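Local atomic coordinates of probable thiosulfate sulfurtransferase (Thermus thermophilus, PDB entry 2EG4), a protein that probably transfers sulfur from thiosulfate to acceptors such as cyanide, as a tandem rhodanese-like enzyme, and binds a zinc ion. Residues G216-H219 and E220-E224; R13-P16 and A17-A20; V199-F202 and V203-L207. All coordinates share one frame; numbering follows the deposited sequence.

Contact 1 of 3, residues G216-H219 and E220-E224. With ZN (zinc ion), chain C.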
loop_
_atom_site.group_PDB
_atom_site.type_symbol
_atom_site.label_atom_id
_atom_site.label_comp_id
_atom_site.label_asym_id
_atom_site.label_seq_id
_atom_site.Cartn_x
_atom_site.Cartn_y
_atom_site.Cartn_z
ATOM N N GLY A 216 -9.464 -2.860 1.467
ATOM C CA GLY A 216 -10.467 -2.681 2.516
ATOM C C GLY A 216 -10.038 -3.364 3.794
ATOM O O GLY A 216 -10.242 -2.870 4.936
ATOM N N SER A 217 -9.424 -4.526 3.606
ATOM C CA SER A 217 -8.901 -5.336 4.697
ATOM C C SER A 217 -9.907 -5.638 5.801
ATOM O O SER A 217 -11.118 -5.565 5.587
ATOM C CB SER A 217 -7.649 -4.692 5.302
ATOM O OG SER A 217 -6.488 -5.069 4.578
ATOM N N MET A 218 -9.397 -6.004 6.976
ATOM C CA MET A 218 -10.253 -6.377 8.113
ATOM C C MET A 218 -11.245 -5.298 8.580
ATOM O O MET A 218 -12.354 -5.613 9.024
ATOM C CB MET A 218 -9.370 -6.838 9.286
ATOM C CG MET A 218 -9.950 -7.982 10.106
ATOM S SD MET A 218 -10.261 -9.522 9.142
ATOM C CE MET A 218 -11.633 -10.131 10.084
ATOM N N HIS A 219 -10.869 -4.027 8.487
ATOM C CA HIS A 219 -11.810 -2.988 8.891
ATOM C C HIS A 219 -13.068 -3.081 8.022
ATOM O O HIS A 219 -14.187 -3.153 8.540
ATOM C CB HIS A 219 -11.181 -1.590 8.766
ATOM C CG HIS A 219 -12.035 -0.499 9.334
ATOM N ND1 HIS A 219 -11.982 -0.127 10.661
ATOM C CD2 HIS A 219 -12.995 0.270 8.767
ATOM C CE1 HIS A 219 -12.872 0.824 10.886
ATOM N NE2 HIS A 219 -13.500 1.082 9.755
ATOM N N GLU A 220 -12.900 -3.113 6.701
ATOM C CA GLU A 220 -14.067 -3.196 5.837
ATOM C C GLU A 220 -14.809 -4.504 6.050
ATOM O O GLU A 220 -16.028 -4.521 6.147
ATOM C CB GLU A 220 -13.676 -3.102 4.373
ATOM C CG GLU A 220 -14.882 -3.253 3.475
ATOM C CD GLU A 220 -14.517 -3.352 2.029
ATOM O OE1 GLU A 220 -13.562 -4.099 1.702
ATOM O OE2 GLU A 220 -15.197 -2.699 1.205
ATOM N N TRP A 221 -14.060 -5.598 6.145
ATOM C CA TRP A 221 -14.657 -6.921 6.310
ATOM C C TRP A 221 -15.616 -6.951 7.492
ATOM O O TRP A 221 -16.720 -7.487 7.394
ATOM C CB TRP A 221 -13.547 -7.979 6.470
ATOM C CG TRP A 221 -14.042 -9.423 6.444
ATOM C CD1 TRP A 221 -14.469 -10.174 7.507
ATOM C CD2 TRP A 221 -14.146 -10.271 5.288
ATOM N NE1 TRP A 221 -14.833 -11.445 7.080
ATOM C CE2 TRP A 221 -14.646 -11.527 5.725
ATOM C CE3 TRP A 221 -13.866 -10.094 3.929
ATOM C CZ2 TRP A 221 -14.870 -12.598 4.842
ATOM C CZ3 TRP A 221 -14.082 -11.155 3.049
ATOM C CH2 TRP A 221 -14.579 -12.394 3.512
ATOM N N LEU A 222 -15.207 -6.358 8.605
ATOM C CA LEU A 222 -16.065 -6.327 9.787
ATOM C C LEU A 222 -17.228 -5.341 9.632
ATOM O O LEU A 222 -18.340 -5.629 10.056
ATOM C CB LEU A 222 -15.245 -5.971 11.030
ATOM C CG LEU A 222 -14.274 -7.070 11.495
ATOM C CD1 LEU A 222 -13.417 -6.564 12.649
ATOM C CD2 LEU A 222 -15.076 -8.318 11.923
ATOM N N GLN A 223 -16.984 -4.187 9.019
ATOM C CA GLN A 223 -18.079 -3.231 8.837
ATOM C C GLN A 223 -19.199 -3.861 8.010
ATOM O O GLN A 223 -20.382 -3.608 8.239
ATOM C CB GLN A 223 -17.568 -1.958 8.157
ATOM C CG GLN A 223 -16.753 -1.067 9.090
ATOM C CD GLN A 223 -17.512 -0.730 10.378
ATOM O OE1 GLN A 223 -18.675 -0.313 10.334
ATOM N NE2 GLN A 223 -16.855 -0.902 11.523
ATOM N N GLU A 224 -18.821 -4.705 7.054
ATOM C CA GLU A 224 -19.778 -5.373 6.178
ATOM C C GLU A 224 -20.522 -6.529 6.851
ATOM O O GLU A 224 -21.514 -7.014 6.326
ATOM C CB GLU A 224 -19.061 -5.899 4.934
ATOM C CG GLU A 224 -18.661 -4.813 3.930
ATOM C CD GLU A 224 -19.879 -4.229 3.241
ATOM O OE1 GLU A 224 -20.742 -5.011 2.801
ATOM O OE2 GLU A 224 -19.973 -2.992 3.128
HETATM ZN ZN ZN C . -10.836 -0.897 12.289
HETATM O O HOH W 1 -14.627 -2.466 11.213
#

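Contact 2 of 3, residues R13-P16 and A17-A20. With SO4 (sulfate ion), chain F.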
loop_
_atom_site.group_PDB
_atom_site.type_symbol
_atom_site.label_atom_id
_atom_site.label_comp_id
_atom_site.label_asym_id
_atom_site.label_seq_id
_atom_site.Cartn_x
_atom_site.Cartn_y
_atom_site.Cartn_z
ATOM N N ARG A 13 7.325 10.760 4.522
ATOM C CA ARG A 13 7.631 10.945 5.933
ATOM C C ARG A 13 6.660 11.929 6.571
ATOM O O ARG A 13 5.936 12.648 5.879
ATOM C CB ARG A 13 9.059 11.496 6.087
ATOM C CG ARG A 13 10.123 10.552 5.536
ATOM C CD ARG A 13 11.516 11.207 5.666
ATOM N NE ARG A 13 11.584 12.423 4.841
ATOM C CZ ARG A 13 12.466 13.407 5.025
ATOM N NH1 ARG A 13 13.361 13.333 6.011
ATOM N NH2 ARG A 13 12.449 14.473 4.236
ATOM N N PRO A 14 6.623 11.965 7.911
ATOM C CA PRO A 14 5.731 12.905 8.594
ATOM C C PRO A 14 6.133 14.335 8.180
ATOM O O PRO A 14 7.309 14.615 7.862
ATOM C CB PRO A 14 6.003 12.624 10.071
ATOM C CG PRO A 14 6.322 11.159 10.077
ATOM C CD PRO A 14 7.232 11.016 8.862
ATOM N N ARG A 15 5.171 15.249 8.185
ATOM C CA ARG A 15 5.448 16.613 7.766
ATOM C C ARG A 15 6.639 17.286 8.451
ATOM O O ARG A 15 7.394 17.992 7.795
ATOM C CB ARG A 15 4.180 17.482 7.902
ATOM C CG ARG A 15 4.373 18.941 7.479
ATOM C CD ARG A 15 3.042 19.586 7.063
ATOM N NE ARG A 15 2.747 19.381 5.643
ATOM C CZ ARG A 15 3.366 20.011 4.645
ATOM N NH1 ARG A 15 4.319 20.898 4.905
ATOM N NH2 ARG A 15 3.040 19.746 3.381
ATOM N N PRO A 16 6.819 17.092 9.766
ATOM C CA PRO A 16 7.962 17.729 10.437
ATOM C C PRO A 16 9.286 17.376 9.759
ATOM O O PRO A 16 10.131 18.236 9.520
ATOM C CB PRO A 16 7.890 17.166 11.853
ATOM C CG PRO A 16 6.423 17.006 12.070
ATOM C CD PRO A 16 5.954 16.403 10.745
ATOM N N ALA A 17 9.455 16.096 9.461
ATOM C CA ALA A 17 10.670 15.632 8.808
ATOM C C ALA A 17 10.775 16.249 7.420
ATOM O O ALA A 17 11.839 16.692 7.000
ATOM C CB ALA A 17 10.664 14.118 8.716
ATOM N N TYR A 18 9.668 16.249 6.689
ATOM C CA TYR A 18 9.650 16.838 5.361
ATOM C C TYR A 18 10.089 18.315 5.434
ATOM O O TYR A 18 10.911 18.773 4.641
ATOM C CB TYR A 18 8.233 16.766 4.799
ATOM C CG TYR A 18 8.068 17.454 3.464
ATOM C CD1 TYR A 18 8.453 16.831 2.275
ATOM C CD2 TYR A 18 7.478 18.715 3.382
ATOM C CE1 TYR A 18 8.246 17.442 1.033
ATOM C CE2 TYR A 18 7.281 19.339 2.139
ATOM C CZ TYR A 18 7.663 18.697 0.979
ATOM O OH TYR A 18 7.511 19.297 -0.259
ATOM N N GLU A 19 9.530 19.041 6.396
ATOM C CA GLU A 19 9.847 20.454 6.546
ATOM C C GLU A 19 11.290 20.721 6.978
ATOM O O GLU A 19 11.850 21.796 6.697
ATOM C CB GLU A 19 8.834 21.096 7.504
ATOM C CG GLU A 19 7.490 21.303 6.789
ATOM C CD GLU A 19 6.419 21.929 7.662
ATOM O OE1 GLU A 19 6.765 22.539 8.689
ATOM O OE2 GLU A 19 5.225 21.817 7.308
ATOM N N ALA A 20 11.900 19.743 7.639
ATOM C CA ALA A 20 13.283 19.878 8.091
ATOM C C ALA A 20 14.260 19.750 6.916
ATOM O O ALA A 20 15.429 20.160 7.006
ATOM C CB ALA A 20 13.582 18.816 9.154
HETATM S S SO4 F . 0.130 17.595 4.008
HETATM O O1 SO4 F . 0.712 17.593 5.389
HETATM O O2 SO4 F . -0.746 16.389 3.831
HETATM O O3 SO4 F . -0.686 18.838 3.813
HETATM O O4 SO4 F . 1.237 17.558 2.996
HETATM O O HOH W 2 14.563 15.800 7.153
#

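Contact 3 of 3, residues V199-F202 and V203-L207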
loop_
_atom_site.group_PDB
_atom_site.type_symbol
_atom_site.label_atom_id
_atom_site.label_comp_id
_atom_site.label_asym_id
_atom_site.label_seq_id
_atom_site.Cartn_x
_atom_site.Cartn_y
_atom_site.Cartn_z
ATOM N N VAL A 199 3.010 -3.497 2.041
ATOM C CA VAL A 199 4.438 -3.790 2.147
ATOM C C VAL A 199 4.679 -5.195 1.594
ATOM O O VAL A 199 5.578 -5.415 0.791
ATOM C CB VAL A 199 4.934 -3.739 3.619
ATOM C CG1 VAL A 199 6.434 -4.139 3.664
ATOM C CG2 VAL A 199 4.801 -2.335 4.187
ATOM N N ALA A 200 3.854 -6.142 2.024
ATOM C CA ALA A 200 3.993 -7.529 1.557
ATOM C C ALA A 200 3.726 -7.608 0.061
ATOM O O ALA A 200 4.348 -8.410 -0.658
ATOM C CB ALA A 200 3.042 -8.413 2.319
ATOM N N PHE A 201 2.812 -6.757 -0.408
ATOM C CA PHE A 201 2.449 -6.683 -1.816
ATOM C C PHE A 201 3.699 -6.369 -2.632
ATOM O O PHE A 201 4.045 -7.110 -3.546
ATOM C CB PHE A 201 1.372 -5.593 -2.020
ATOM C CG PHE A 201 1.103 -5.234 -3.466
ATOM C CD1 PHE A 201 0.168 -5.936 -4.219
ATOM C CD2 PHE A 201 1.759 -4.162 -4.054
ATOM C CE1 PHE A 201 -0.119 -5.577 -5.532
ATOM C CE2 PHE A 201 1.485 -3.789 -5.385
ATOM C CZ PHE A 201 0.539 -4.503 -6.122
ATOM N N PHE A 202 4.389 -5.279 -2.297
ATOM C CA PHE A 202 5.598 -4.915 -3.035
ATOM C C PHE A 202 6.751 -5.906 -2.917
ATOM O O PHE A 202 7.472 -6.134 -3.899
ATOM C CB PHE A 202 6.062 -3.512 -2.629
ATOM C CG PHE A 202 5.210 -2.435 -3.195
ATOM C CD1 PHE A 202 5.178 -2.220 -4.573
ATOM C CD2 PHE A 202 4.394 -1.666 -2.369
ATOM C CE1 PHE A 202 4.345 -1.261 -5.123
ATOM C CE2 PHE A 202 3.556 -0.705 -2.906
ATOM C CZ PHE A 202 3.527 -0.498 -4.288
ATOM N N VAL A 203 6.926 -6.495 -1.741
ATOM C CA VAL A 203 7.993 -7.466 -1.546
ATOM C C VAL A 203 7.718 -8.689 -2.406
ATOM O O VAL A 203 8.588 -9.139 -3.165
ATOM C CB VAL A 203 8.085 -7.933 -0.076
ATOM C CG1 VAL A 203 9.079 -9.115 0.043
ATOM C CG2 VAL A 203 8.538 -6.777 0.803
ATOM N N LEU A 204 6.502 -9.222 -2.298
ATOM C CA LEU A 204 6.144 -10.408 -3.063
ATOM C C LEU A 204 6.263 -10.162 -4.562
ATOM O O LEU A 204 6.769 -11.015 -5.295
ATOM C CB LEU A 204 4.724 -10.867 -2.714
ATOM C CG LEU A 204 4.553 -11.520 -1.341
ATOM C CD1 LEU A 204 3.093 -11.833 -1.076
ATOM C CD2 LEU A 204 5.375 -12.810 -1.286
ATOM N N ARG A 205 5.789 -9.009 -5.024
ATOM C CA ARG A 205 5.858 -8.686 -6.443
ATOM C C ARG A 205 7.303 -8.657 -6.923
ATOM O O ARG A 205 7.605 -9.108 -8.038
ATOM C CB ARG A 205 5.165 -7.341 -6.723
ATOM C CG ARG A 205 3.643 -7.450 -6.672
ATOM C CD ARG A 205 2.997 -7.112 -7.999
ATOM N NE ARG A 205 1.626 -7.618 -8.080
ATOM C CZ ARG A 205 0.847 -7.500 -9.150
ATOM N NH1 ARG A 205 1.300 -6.886 -10.243
ATOM N NH2 ARG A 205 -0.386 -7.993 -9.130
ATOM N N SER A 206 8.201 -8.150 -6.084
ATOM C CA SER A 206 9.605 -8.089 -6.468
ATOM C C SER A 206 10.201 -9.492 -6.555
ATOM O O SER A 206 11.231 -9.686 -7.203
ATOM C CB SER A 206 10.415 -7.256 -5.475
ATOM O OG SER A 206 10.640 -7.955 -4.262
ATOM N N LEU A 207 9.568 -10.465 -5.902
ATOM C CA LEU A 207 10.062 -11.837 -5.947
ATOM C C LEU A 207 9.341 -12.629 -7.029
ATOM O O LEU A 207 9.530 -13.838 -7.151
ATOM C CB LEU A 207 9.900 -12.518 -4.587
ATOM C CG LEU A 207 10.765 -11.916 -3.470
ATOM C CD1 LEU A 207 10.345 -12.472 -2.117
ATOM C CD2 LEU A 207 12.249 -12.205 -3.755
#

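Contact 1 of 3, residues G216-H219 and E220-E224
Met-218 and Trp-221 meet along helix 217-223, where methyl CE of Met-218 lies 3.8 Å from indole CD1 of Trp-221. The sulfur SD stands 5.1 Å from the centroid of the five-membered ring of Trp-221, 39° off its normal, an oblique Met-aromatic contact one turn along the helix. A bend at chi2 (60°) turns the methionine back toward the tryptophan, and CE also approaches CG of Leu-222. The indole NE1 has its own partner, the carbonyl of Pro-227.

The backbone bonds are those of an alpha helix: Glu-220 N to Gly-216 O, Trp-221 N to Ser-217 O, Leu-222 N to Met-218 O and Gln-223 N to His-219 O. Glu-220 carries its carboxylate to Tyr-214 OH and Leu-38 N, two bonds that satisfy a buried acid.

His-219 ND1 binds zinc at 2.1 Å, with Cys-151, Cys-152 and His-192 completing the site. A water 3.6 Å above the imidazole plane takes a bond from Gln-223 NE2 (2.7 Å) and gives one to His-219 O.

Two cysteine sulfurs and two histidine nitrogens are a ligand set that suits zinc, and this helix sets one of them through its first turn, with ND1 rather than NE2 facing the metal.

Contact 2 of 3, residues R13-P16 and A17-A20
Arg-13 lays one guanidinium face over the Ala-17 to Tyr-18 peptide, CZ 3.9 Å from Ala-17 O, in the tighter part of the contact. Its NH2 makes a salt bridge to Asp-11 and a hydrogen bond to Gly-21 O, and a water bridges Arg-13 NH1 (3.0 Å) and Ala-17 O. Tyr-18 is buried, its CB 3.3 Å from Arg-15 O, its ring stacked on His-22 and its OH bonded to Ala-26 O.

The helix, 15-20, is the short connection of a beta-alpha-beta unit between strands 8-11 and 27-28 in a rhodanese-like domain. Pro-14 takes the N-cap position, its O accepting Tyr-18 N at 3.1 Å.

The solvent side holds exposed Pro-16, Glu-19 and Ala-20. Here Arg-15 NH1 makes a nearly straight salt bridge of 2.7 Å to Glu-19 OE2, on that oxygen's anti lone pair and in the guanidinium plane, the carboxylate being turned 57° against it. A bend at chi3 (-88°) swings the arginine's end round to this bond. NE lies 2.7 Å from O1 of a sulfate, probably from the crystallisation liquor, and NH2 2.9 Å from O4; NH2 also pairs with Glu-105, and His-28 shares the sulfate. Two carboxylates and the sulfate probably fix the rotation of the guanidinium.

Contact 3 of 3, residues V199-F202 and V203-L207
Four successive i to i+4 bonds, from Val-203 N to Val-199 O through Ser-206 N to Phe-202 O, make this run of chain alpha-helical. It is the last part of helix 195-206, the crossover of a beta-alpha-beta unit joining parallel strands 186-190 and 210-213 in a rhodanese-like domain.

Phe-201 and Arg-205 carry the side-chain contact. Arg-205 CG sits 4.3 Å from the centroid of the Phe-201 ring and only 8° off its normal, a CH-pi contact over the middle of the face. Further along the chain NE comes to 3.7 Å from ring atom CE1, and the guanidinium lies 26° from the ring plane with Phe-201 CZ beneath one of its faces. With CG pointing opposite to its carbonyl carbon (chi1 -75°) and a turn at chi2, the arginine runs back along the helix over the ring, and its NE bonds to Ala-211 O on the neighbouring strand. With an alanine here, the cover on this face of Phe-201 and the donor to Ala-211 O go, and that carbonyl would probably be left without its mate.

Phe-201 also meets Phe-80 edge-to-face and Trp-121. Val-203 and Leu-204 pack on helix 175-179, and Phe-202 lies against helix 73-84 of the other rhodanese-like domain. Val-199 CG1 and Val-203 CG2 graze each other. Near the helix end, Ser-206 OG turns back to donate a 2.6 Å bond to Val-203 O.

All three contacts run along single helices rather than between distant parts of the chain. Contact 1 is the most buried, contact 3 partly buried and contact 2 a surface contact. Contacts 1 and 3 share the second rhodanese-like range, on successive helices 195-206 and 217-223 linked through strand 210-213, yet their nearest atoms are about 10 Å apart; contact 2 belongs to the first range, its centre 31 Å from that of contact 1. Chemistry follows place: metal coordination and a sulfur-aromatic contact in contact 1, CH-pi and aliphatic packing in contact 3, salt bridges and a bound sulfate in contact 2. Contacts 2 and 3 both lie in beta-alpha-beta connections, away from the zinc.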